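Catalase (Exiguobacterium oxidotolerans, PDB 2J2M) catalyses the breakdown of hydrogen peroxide to water and oxygen at a haem iron, as a tetrameric member of the haem catalase family. Local coordinates at residues F91-T96 against E311-N316; A188-M193 against N240-D245; V218-V223 against F255-L260. All coordinates share one frame; numbering follows the deposited sequence.

Contact 1 (F91-T96 against E311-N316); sequences FARFST and ESVGFN. With HEM (protoporphyrin IX containing Fe), chain E.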
loop_
_atom_site.group_PDB
_atom_site.type_symbol
_atom_site.label_atom_id
_atom_site.label_comp_id
_atom_site.label_asym_id
_atom_site.label_seq_id
_atom_site.Cartn_x
_atom_site.Cartn_y
_atom_site.Cartn_z
ATOM N N PHE A 91 25.879 5.152 9.249
ATOM C CA PHE A 91 25.515 5.235 7.834
ATOM C C PHE A 91 25.086 6.685 7.564
ATOM O O PHE A 91 24.344 7.273 8.337
ATOM C CB PHE A 91 24.419 4.215 7.470
ATOM C CG PHE A 91 24.059 4.208 5.996
ATOM C CD1 PHE A 91 24.907 3.617 5.056
ATOM C CD2 PHE A 91 22.887 4.796 5.547
ATOM C CE1 PHE A 91 24.591 3.607 3.721
ATOM C CE2 PHE A 91 22.556 4.784 4.180
ATOM C CZ PHE A 91 23.418 4.194 3.268
ATOM N N ALA A 92 25.611 7.270 6.500
ATOM C CA ALA A 92 25.329 8.665 6.189
ATOM C C ALA A 92 24.638 8.810 4.846
ATOM O O ALA A 92 24.828 7.978 3.957
ATOM C CB ALA A 92 26.610 9.490 6.222
ATOM N N ARG A 93 23.823 9.848 4.715
ATOM C CA ARG A 93 23.151 10.167 3.455
ATOM C C ARG A 93 23.158 11.679 3.275
ATOM O O ARG A 93 22.736 12.414 4.163
ATOM C CB ARG A 93 21.700 9.620 3.389
ATOM C CG ARG A 93 20.980 9.927 2.051
ATOM C CD ARG A 93 19.646 9.180 1.866
ATOM N NE ARG A 93 19.034 9.305 0.519
ATOM C CZ ARG A 93 18.340 10.366 0.070
ATOM N NH1 ARG A 93 18.199 11.456 0.842
ATOM N NH2 ARG A 93 17.800 10.352 -1.158
ATOM N N PHE A 94 23.643 12.111 2.123
ATOM C CA PHE A 94 23.688 13.506 1.745
ATOM C C PHE A 94 22.735 13.651 0.584
ATOM O O PHE A 94 22.484 12.694 -0.127
ATOM C CB PHE A 94 25.119 13.892 1.350
ATOM C CG PHE A 94 26.139 13.598 2.429
ATOM C CD1 PHE A 94 27.098 12.603 2.245
ATOM C CD2 PHE A 94 26.105 14.287 3.658
ATOM C CE1 PHE A 94 28.029 12.324 3.257
ATOM C CE2 PHE A 94 27.028 14.021 4.653
ATOM C CZ PHE A 94 27.988 13.040 4.461
ATOM N N SER A 95 22.189 14.839 0.393
ATOM C CA SER A 95 21.033 14.992 -0.492
ATOM C C SER A 95 20.838 16.428 -0.914
ATOM O O SER A 95 21.413 17.322 -0.296
ATOM C CB SER A 95 19.755 14.459 0.195
ATOM O OG SER A 95 19.499 15.134 1.410
ATOM N N THR A 96 20.088 16.649 -1.996
ATOM C CA THR A 96 19.533 17.976 -2.267
ATOM C C THR A 96 18.153 17.989 -1.636
ATOM O O THR A 96 17.871 17.102 -0.857
ATOM C CB THR A 96 19.454 18.300 -3.768
ATOM O OG1 THR A 96 18.742 17.260 -4.450
ATOM C CG2 THR A 96 20.841 18.466 -4.343
ATOM N N GLU A 311 18.321 4.112 -0.456
ATOM C CA GLU A 311 16.936 4.476 -0.723
ATOM C C GLU A 311 16.039 4.097 0.452
ATOM O O GLU A 311 15.107 4.821 0.768
ATOM C CB GLU A 311 16.409 3.913 -2.059
ATOM C CG GLU A 311 15.000 4.436 -2.461
ATOM C CD GLU A 311 15.006 5.959 -2.684
ATOM O OE1 GLU A 311 16.040 6.448 -3.173
ATOM O OE2 GLU A 311 14.021 6.669 -2.350
ATOM N N SER A 312 16.367 2.996 1.122
ATOM C CA SER A 312 15.511 2.419 2.159
ATOM C C SER A 312 15.758 2.924 3.598
ATOM O O SER A 312 14.904 2.716 4.477
ATOM C CB SER A 312 15.552 0.885 2.097
ATOM O OG SER A 312 14.773 0.379 1.013
ATOM N N VAL A 313 16.902 3.558 3.859
ATOM C CA VAL A 313 17.116 4.175 5.156
ATOM C C VAL A 313 16.075 5.255 5.463
ATOM O O VAL A 313 15.648 5.999 4.576
ATOM C CB VAL A 313 18.576 4.749 5.333
ATOM C CG1 VAL A 313 18.838 5.997 4.452
ATOM C CG2 VAL A 313 18.895 5.016 6.826
ATOM N N GLY A 314 15.672 5.323 6.722
ATOM C CA GLY A 314 14.941 6.465 7.228
ATOM C C GLY A 314 15.620 7.060 8.442
ATOM O O GLY A 314 16.091 6.327 9.312
ATOM N N PHE A 315 15.685 8.392 8.499
ATOM C CA PHE A 315 16.213 9.092 9.664
ATOM C C PHE A 315 15.156 10.017 10.275
ATOM O O PHE A 315 14.235 10.463 9.594
ATOM C CB PHE A 315 17.404 9.974 9.315
ATOM C CG PHE A 315 18.462 9.336 8.468
ATOM C CD1 PHE A 315 19.608 8.800 9.052
ATOM C CD2 PHE A 315 18.378 9.385 7.076
ATOM C CE1 PHE A 315 20.627 8.274 8.253
ATOM C CE2 PHE A 315 19.385 8.869 6.280
ATOM C CZ PHE A 315 20.514 8.303 6.866
ATOM N N ASN A 316 15.321 10.326 11.558
ATOM C CA ASN A 316 14.420 11.232 12.279
ATOM C C ASN A 316 15.230 11.947 13.353
ATOM O O ASN A 316 15.863 11.284 14.166
ATOM C CB ASN A 316 13.225 10.466 12.904
ATOM C CG ASN A 316 12.231 11.391 13.627
ATOM O OD1 ASN A 316 12.532 12.549 13.894
ATOM N ND2 ASN A 316 11.054 10.878 13.946
HETATM C CHA HEM E . 13.787 14.881 4.677
HETATM C CHB HEM E . 16.666 18.290 6.656
HETATM C CHC HEM E . 12.735 20.684 8.104
HETATM C CHD HEM E . 9.924 17.003 6.763
HETATM C C1A HEM E . 14.917 15.564 5.119
HETATM C C2A HEM E . 16.312 15.153 4.973
HETATM C C3A HEM E . 17.106 16.103 5.523
HETATM C C4A HEM E . 16.247 17.143 6.027
HETATM C CMA HEM E . 18.650 16.129 5.624
HETATM C CAA HEM E . 16.761 13.843 4.276
HETATM C CBA HEM E . 16.932 12.669 5.243
HETATM C CGA HEM E . 17.428 11.501 4.421
HETATM O O1A HEM E . 16.680 10.502 4.245
HETATM O O2A HEM E . 18.580 11.582 3.913
HETATM C C1B HEM E . 15.864 19.209 7.281
HETATM C C2B HEM E . 16.295 20.275 8.171
HETATM C C3B HEM E . 15.194 20.922 8.552
HETATM C C4B HEM E . 14.051 20.296 7.932
HETATM C CMB HEM E . 17.748 20.575 8.634
HETATM C CAB HEM E . 15.095 22.103 9.532
HETATM C CBB HEM E . 15.964 23.108 9.508
HETATM C C1C HEM E . 11.630 19.886 7.969
HETATM C C2C HEM E . 10.306 20.128 8.507
HETATM C C3C HEM E . 9.544 19.082 8.128
HETATM C C4C HEM E . 10.356 18.170 7.341
HETATM C CMC HEM E . 9.864 21.336 9.387
HETATM C CAC HEM E . 8.041 18.850 8.415
HETATM C CBC HEM E . 7.612 18.431 9.611
HETATM C C1D HEM E . 10.663 16.089 6.045
HETATM C C2D HEM E . 10.132 14.878 5.451
HETATM C C3D HEM E . 11.344 14.205 4.808
HETATM C C4D HEM E . 12.481 15.081 5.075
HETATM C CMD HEM E . 8.656 14.359 5.513
HETATM C CAD HEM E . 11.372 12.869 4.044
HETATM C CBD HEM E . 11.982 11.823 4.980
HETATM C CGD HEM E . 11.777 10.407 4.476
HETATM O O1D HEM E . 10.994 10.146 3.504
HETATM O O2D HEM E . 12.402 9.511 5.082
HETATM N NA HEM E . 14.933 16.782 5.775
HETATM N NB HEM E . 14.493 19.253 7.152
HETATM N NC HEM E . 11.620 18.688 7.275
HETATM N ND HEM E . 12.027 16.160 5.810
HETATM FE FE HEM E . 13.282 17.554 6.754
HETATM O O HOH W 1 18.193 7.956 -2.207
#
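A buried, largely apolar side-chain contact joins strand 87-95 of the catalase beta-barrel to the loop after helix 307-311, and both sides of it reach a haem propionate. Phe91 and Arg93 point toward the loop, each with CG anti to its backbone N. The Phe91 ring offers its edge, CE2 lying 3.9 Å from Val313 CG1, while CG2 of the same valine sits over one face of the Phe315 ring, toward the rim. Phe315 CE2 in turn packs 3.8 Å from Arg93 CB. From there the arginine runs extended past Val313 CG1 to the haem, where Arg93 NH1 donates to HEM O2A (3.1 Å, 155° at the hydrogen) near the guanidinium plane; NH1 also bonds to His56 O. At the other tip, Arg93 NH2 donates to a water at 2.6 Å, which donates to Glu311 OE1 at 2.8 Å. Glu311 OE2 is salt-bridged to Arg53, which also hydrogen-bonds to the haem. Phe315 only borders the other oxygen of the same propionate, its edge atom CD2 3.5 Å from HEM O1A. With Arg93 NH1 bonded to O2A, the propionate is likely to stay ionised, and the water-linked Glu311 probably offsets part of the arginine charge.

Contact 2 (A188-M193 against N240-D245); sequences ASYRKM and NHASND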
loop_
_atom_site.group_PDB
_atom_site.type_symbol
_atom_site.label_atom_id
_atom_site.label_comp_id
_atom_site.label_asym_id
_atom_site.label_seq_id
_atom_site.Cartn_x
_atom_site.Cartn_y
_atom_site.Cartn_z
ATOM N N ALA A 188 30.266 22.101 -4.190
ATOM C CA ALA A 188 30.949 21.421 -5.294
ATOM C C ALA A 188 30.807 19.902 -5.180
ATOM O O ALA A 188 30.834 19.168 -6.188
ATOM C CB ALA A 188 32.447 21.828 -5.353
ATOM N N SER A 189 30.719 19.437 -3.935
ATOM C CA SER A 189 30.205 18.111 -3.665
ATOM C C SER A 189 29.852 17.893 -2.195
ATOM O O SER A 189 30.121 18.731 -1.309
ATOM C CB SER A 189 31.151 17.016 -4.167
ATOM O OG SER A 189 32.402 17.143 -3.552
ATOM N N TYR A 190 29.236 16.736 -1.978
ATOM C CA TYR A 190 28.880 16.253 -0.663
ATOM C C TYR A 190 30.050 16.222 0.327
ATOM O O TYR A 190 29.856 16.512 1.514
ATOM C CB TYR A 190 28.224 14.879 -0.805
ATOM C CG TYR A 190 26.927 14.915 -1.607
ATOM C CD1 TYR A 190 26.032 15.962 -1.473
ATOM C CD2 TYR A 190 26.597 13.883 -2.491
ATOM C CE1 TYR A 190 24.837 15.994 -2.207
ATOM C CE2 TYR A 190 25.403 13.906 -3.222
ATOM C CZ TYR A 190 24.528 14.965 -3.066
ATOM O OH TYR A 190 23.357 14.997 -3.768
ATOM N N ARG A 191 31.252 15.901 -0.160
ATOM C CA ARG A 191 32.420 15.767 0.705
ATOM C C ARG A 191 33.073 17.125 0.975
ATOM O O ARG A 191 33.930 17.265 1.870
ATOM C CB ARG A 191 33.419 14.749 0.137
ATOM C CG ARG A 191 34.082 15.161 -1.155
ATOM C CD ARG A 191 34.577 13.950 -1.959
ATOM N NE ARG A 191 35.979 13.715 -1.686
ATOM C CZ ARG A 191 36.983 14.104 -2.464
ATOM N NH1 ARG A 191 36.757 14.712 -3.621
ATOM N NH2 ARG A 191 38.227 13.835 -2.089
ATOM N N LYS A 192 32.645 18.134 0.217
ATOM C CA LYS A 192 33.193 19.476 0.377
ATOM C C LYS A 192 32.174 20.469 0.927
ATOM O O LYS A 192 32.086 21.604 0.468
ATOM C CB LYS A 192 33.783 19.959 -0.939
ATOM C CG LYS A 192 34.891 19.053 -1.430
ATOM C CD LYS A 192 35.668 19.664 -2.579
ATOM C CE LYS A 192 36.670 18.633 -3.109
ATOM N NZ LYS A 192 37.320 19.146 -4.339
ATOM N N MET A 193 31.424 20.025 1.924
ATOM C CA MET A 193 30.410 20.841 2.574
ATOM C C MET A 193 30.369 20.555 4.065
ATOM O O MET A 193 30.813 19.498 4.538
ATOM C CB MET A 193 29.029 20.561 1.975
ATOM C CG MET A 193 28.360 19.301 2.510
ATOM S SD MET A 193 26.880 18.933 1.566
ATOM C CE MET A 193 26.275 17.456 2.442
ATOM N N ASN A 240 24.945 13.844 -12.260
ATOM C CA ASN A 240 25.222 13.060 -11.054
ATOM C C ASN A 240 26.579 13.373 -10.410
ATOM O O ASN A 240 27.211 12.456 -9.876
ATOM C CB ASN A 240 25.240 11.576 -11.425
ATOM C CG ASN A 240 24.027 11.155 -12.222
ATOM O OD1 ASN A 240 22.898 11.162 -11.707
ATOM N ND2 ASN A 240 24.250 10.759 -13.486
ATOM N N HIS A 241 27.037 14.633 -10.447
ATOM C CA HIS A 241 28.455 14.922 -10.139
ATOM C C HIS A 241 28.843 14.683 -8.684
ATOM O O HIS A 241 29.908 14.120 -8.417
ATOM C CB HIS A 241 28.904 16.320 -10.602
ATOM C CG HIS A 241 28.635 17.404 -9.605
ATOM N ND1 HIS A 241 27.413 18.039 -9.502
ATOM C CD2 HIS A 241 29.431 17.964 -8.660
ATOM C CE1 HIS A 241 27.464 18.930 -8.526
ATOM N NE2 HIS A 241 28.677 18.905 -7.999
ATOM N N ALA A 242 27.980 15.086 -7.750
ATOM C CA ALA A 242 28.331 15.013 -6.334
ATOM C C ALA A 242 28.392 13.562 -5.892
ATOM O O ALA A 242 29.337 13.162 -5.215
ATOM C CB ALA A 242 27.371 15.822 -5.487
ATOM N N SER A 243 27.398 12.781 -6.317
ATOM C CA SER A 243 27.342 11.327 -6.062
ATOM C C SER A 243 28.570 10.622 -6.644
ATOM O O SER A 243 29.264 9.896 -5.936
ATOM C CB SER A 243 26.062 10.709 -6.665
ATOM O OG SER A 243 24.941 11.025 -5.860
ATOM N N ASN A 244 28.796 10.834 -7.940
ATOM C CA ASN A 244 29.979 10.368 -8.643
ATOM C C ASN A 244 31.294 10.643 -7.894
ATOM O O ASN A 244 32.062 9.713 -7.641
ATOM C CB ASN A 244 30.035 11.038 -10.018
ATOM C CG ASN A 244 30.850 10.248 -11.025
ATOM O OD1 ASN A 244 31.322 9.137 -10.738
ATOM N ND2 ASN A 244 30.995 10.809 -12.239
ATOM N N ASP A 245 31.523 11.914 -7.538
ATOM C CA ASP A 245 32.750 12.358 -6.871
ATOM C C ASP A 245 32.918 11.726 -5.483
ATOM O O ASP A 245 34.013 11.300 -5.129
ATOM C CB ASP A 245 32.799 13.905 -6.777
ATOM C CG ASP A 245 33.911 14.410 -5.850
ATOM O OD1 ASP A 245 35.083 14.409 -6.251
ATOM O OD2 ASP A 245 33.620 14.813 -4.706
#
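Ser189 holds OG between its backbone N and carbonyl carbon (chi1 59°), Arg191 places CG in the same crowded position and then bends at chi3 (-96°), and Asp245 sends CG anti to its backbone N (chi1 169°); these torsions bring a hydroxyl and a guanidinium to one carboxylate. Ser189 OG donates to Asp245 OD2 at 2.9 Å, arriving from above the carboxylate plane. Arg191 crosses Asp245 at about a right angle, with CD 3.0 Å from OD2, and its NH1 forms a salt bridge to OD1 at 3.1 Å. Both hydrogen bonds from NH1 to the carboxylate are weak, and the stronger partner of the guanidinium is Asp254, reached by NH2. The Arg191 charge and the Ser189 bond would probably favour Asp245 as an anion. The contact sets the loop between helix 174-180 and strand 195-196 against the start of helix 241-251, and Tyr190 lays that loop on Phe94 and Phe60 of strands 87-95 and 59-68 of the catalase beta-barrel. Ala242 carries the apolar half: its CB lies 3.7 Å from the centroid of the Tyr190 ring, nearly along the normal, in a CH-pi contact. Tyr190 OH and, at the ring edge, Ser243 OG both hydrogen-bond to Glu105; the former bond probably holds the phenol end in place. At the helix start, His241 NE2 donates a weak, bent bond to Ala188 O at 2.8 Å.

Contact 3 (V218-V223 against F255-L260); sequences VPKEGV and FPEWDL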
loop_
_atom_site.group_PDB
_atom_site.type_symbol
_atom_site.label_atom_id
_atom_site.label_comp_id
_atom_site.label_asym_id
_atom_site.label_seq_id
_atom_site.Cartn_x
_atom_site.Cartn_y
_atom_site.Cartn_z
ATOM N N VAL A 218 32.457 19.841 10.316
ATOM C CA VAL A 218 33.466 20.649 9.622
ATOM C C VAL A 218 34.272 19.699 8.744
ATOM O O VAL A 218 34.892 18.788 9.267
ATOM C CB VAL A 218 34.417 21.423 10.635
ATOM C CG1 VAL A 218 35.488 22.282 9.885
ATOM C CG2 VAL A 218 33.610 22.324 11.650
ATOM N N PRO A 219 34.257 19.888 7.400
ATOM C CA PRO A 219 34.881 18.892 6.534
ATOM C C PRO A 219 36.388 19.022 6.475
ATOM O O PRO A 219 36.903 20.136 6.355
ATOM C CB PRO A 219 34.285 19.197 5.165
ATOM C CG PRO A 219 34.017 20.665 5.186
ATOM C CD PRO A 219 33.661 20.998 6.621
ATOM N N LYS A 220 37.096 17.899 6.520
ATOM C CA LYS A 220 38.555 17.945 6.389
ATOM C C LYS A 220 39.000 18.448 4.990
ATOM O O LYS A 220 40.052 19.076 4.870
ATOM C CB LYS A 220 39.194 16.597 6.786
ATOM C CG LYS A 220 40.287 16.076 5.832
ATOM C CD LYS A 220 41.542 15.593 6.589
ATOM C CE LYS A 220 42.220 14.421 5.870
ATOM N NZ LYS A 220 42.778 14.817 4.529
ATOM N N GLU A 221 38.178 18.184 3.964
ATOM C CA GLU A 221 38.406 18.676 2.589
ATOM C C GLU A 221 38.072 20.162 2.394
ATOM O O GLU A 221 38.291 20.701 1.305
ATOM C CB GLU A 221 37.599 17.867 1.554
ATOM C CG GLU A 221 37.717 16.347 1.640
ATOM C CD GLU A 221 39.106 15.816 1.282
ATOM O OE1 GLU A 221 39.906 16.566 0.701
ATOM O OE2 GLU A 221 39.405 14.636 1.585
ATOM N N GLY A 222 37.542 20.823 3.421
ATOM C CA GLY A 222 37.119 22.213 3.283
ATOM C C GLY A 222 35.759 22.364 2.605
ATOM O O GLY A 222 35.294 21.458 1.902
ATOM N N VAL A 223 35.119 23.504 2.850
ATOM C CA VAL A 223 33.908 23.933 2.149
ATOM C C VAL A 223 34.269 24.481 0.762
ATOM O O VAL A 223 34.952 25.509 0.652
ATOM C CB VAL A 223 33.164 25.073 2.938
ATOM C CG1 VAL A 223 31.969 25.631 2.118
ATOM C CG2 VAL A 223 32.710 24.579 4.304
ATOM N N PHE A 255 39.123 8.754 1.851
ATOM C CA PHE A 255 37.920 8.742 2.685
ATOM C C PHE A 255 37.443 10.123 3.165
ATOM O O PHE A 255 38.176 10.835 3.851
ATOM C CB PHE A 255 38.148 7.844 3.892
ATOM C CG PHE A 255 38.428 6.397 3.547
ATOM C CD1 PHE A 255 39.283 5.639 4.353
ATOM C CD2 PHE A 255 37.839 5.791 2.417
ATOM C CE1 PHE A 255 39.554 4.306 4.055
ATOM C CE2 PHE A 255 38.097 4.448 2.096
ATOM C CZ PHE A 255 38.957 3.699 2.924
ATOM N N PRO A 256 36.202 10.511 2.815
ATOM C CA PRO A 256 35.654 11.767 3.332
ATOM C C PRO A 256 35.574 11.737 4.873
ATOM O O PRO A 256 35.108 10.744 5.443
ATOM C CB PRO A 256 34.241 11.802 2.725
ATOM C CG PRO A 256 34.309 10.919 1.559
ATOM C CD PRO A 256 35.235 9.825 1.935
ATOM N N GLU A 257 36.025 12.812 5.523
ATOM C CA GLU A 257 36.032 12.903 6.962
ATOM C C GLU A 257 35.471 14.233 7.380
ATOM O O GLU A 257 35.668 15.215 6.688
ATOM C CB GLU A 257 37.458 12.770 7.508
ATOM C CG GLU A 257 38.133 11.431 7.201
ATOM C CD GLU A 257 39.279 11.092 8.160
ATOM O OE1 GLU A 257 39.992 11.999 8.640
ATOM O OE2 GLU A 257 39.462 9.894 8.440
ATOM N N TRP A 258 34.775 14.271 8.515
ATOM C CA TRP A 258 34.348 15.530 9.109
ATOM C C TRP A 258 34.616 15.489 10.601
ATOM O O TRP A 258 34.499 14.422 11.242
ATOM C CB TRP A 258 32.833 15.761 8.955
ATOM C CG TRP A 258 32.293 16.039 7.583
ATOM C CD1 TRP A 258 31.806 17.229 7.120
ATOM C CD2 TRP A 258 32.115 15.092 6.519
ATOM N NE1 TRP A 258 31.359 17.096 5.821
ATOM C CE2 TRP A 258 31.539 15.790 5.430
ATOM C CE3 TRP A 258 32.388 13.727 6.378
ATOM C CZ2 TRP A 258 31.237 15.166 4.220
ATOM C CZ3 TRP A 258 32.095 13.111 5.177
ATOM C CH2 TRP A 258 31.520 13.826 4.116
ATOM N N ASP A 259 34.918 16.657 11.172
ATOM C CA ASP A 259 34.908 16.802 12.625
ATOM C C ASP A 259 33.566 17.287 13.204
ATOM O O ASP A 259 32.922 18.181 12.651
ATOM C CB ASP A 259 36.076 17.676 13.064
ATOM C CG ASP A 259 37.394 17.038 12.740
ATOM O OD1 ASP A 259 37.879 17.253 11.618
ATOM O OD2 ASP A 259 37.927 16.279 13.570
ATOM N N LEU A 260 33.149 16.678 14.306
ATOM C CA LEU A 260 31.919 17.086 15.030
ATOM C C LEU A 260 32.229 18.008 16.223
ATOM O O LEU A 260 33.004 17.650 17.114
ATOM C CB LEU A 260 31.130 15.864 15.520
ATOM C CG LEU A 260 29.805 16.079 16.265
ATOM C CD1 LEU A 260 28.696 16.595 15.326
ATOM C CD2 LEU A 260 29.346 14.791 16.930
HETATM O O HOH W 2 35.588 16.303 4.064
#
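Strands 210-219 and 257-265 pair antiparallel in the beta-barrel of the catalase fold, and this contact lies where the first strand ends and the second begins. Val218 and Asp259 form a hydrogen-bonded pair, Val218 N to Asp259 O and Asp259 N to Val218 O, both at 2.9 Å. The next pair, Pro219 with Trp258, is non-hydrogen-bonded, so the proline's missing N-H costs no bond between the strands. Their side chains share a face of the sheet, opposite that of Val218 and Asp259. The Trp258 side chain leaves its backbone with CG anti to the carbonyl carbon (chi1 -69°). Its CB lies 3.7 Å from Val218 O. CD1 then comes to 3.5 Å from Pro219 CA, and NE1 reaches Pro219 CB at 3.7 Å while donating its hydrogen to Met193 O. On the benzo ring, CZ2 lies by Tyr190 O and CH2 packs on Phe94, the two ring planes at about 30°; Phe113 meets the indole edge-to-face. An alanine here would remove the indole and its N-H, and would probably leave Pro219 and Phe94 poorly packed and Met193 O without this donor. Beyond the pair, Lys220 N donates almost straight to Glu257 O (3.0 Å, 174°), though from above the carbonyl plane, as the chain enters a type I turn from Pro219 to Gly222. The same carbonyl takes a second bond: a water, centred over one indole face, donates to Glu257 O at 2.8 Å and accepts from Glu221 N at 3.2 Å.

In the fold
Read from the N terminus, contact 1 brings residues 311-316 back to strand 87-95 and closes the longest of the three loops, and the other two contacts are nested within it. These two cross: the loop segment 188-193 comes first, then the strand end 218-223, then the helix start 240-245 that completes contact 2, and finally 255-260, which completes contact 3. Helix 241-251 and strand 257-265 are consecutive elements, so one short run of chain serves both. Contacts 1 and 3 reach the same antiparallel sheet, and contact 2 joins helix 241-251 to the loop 188-193, whose Tyr190 and Met193 pack against that sheet at Phe94.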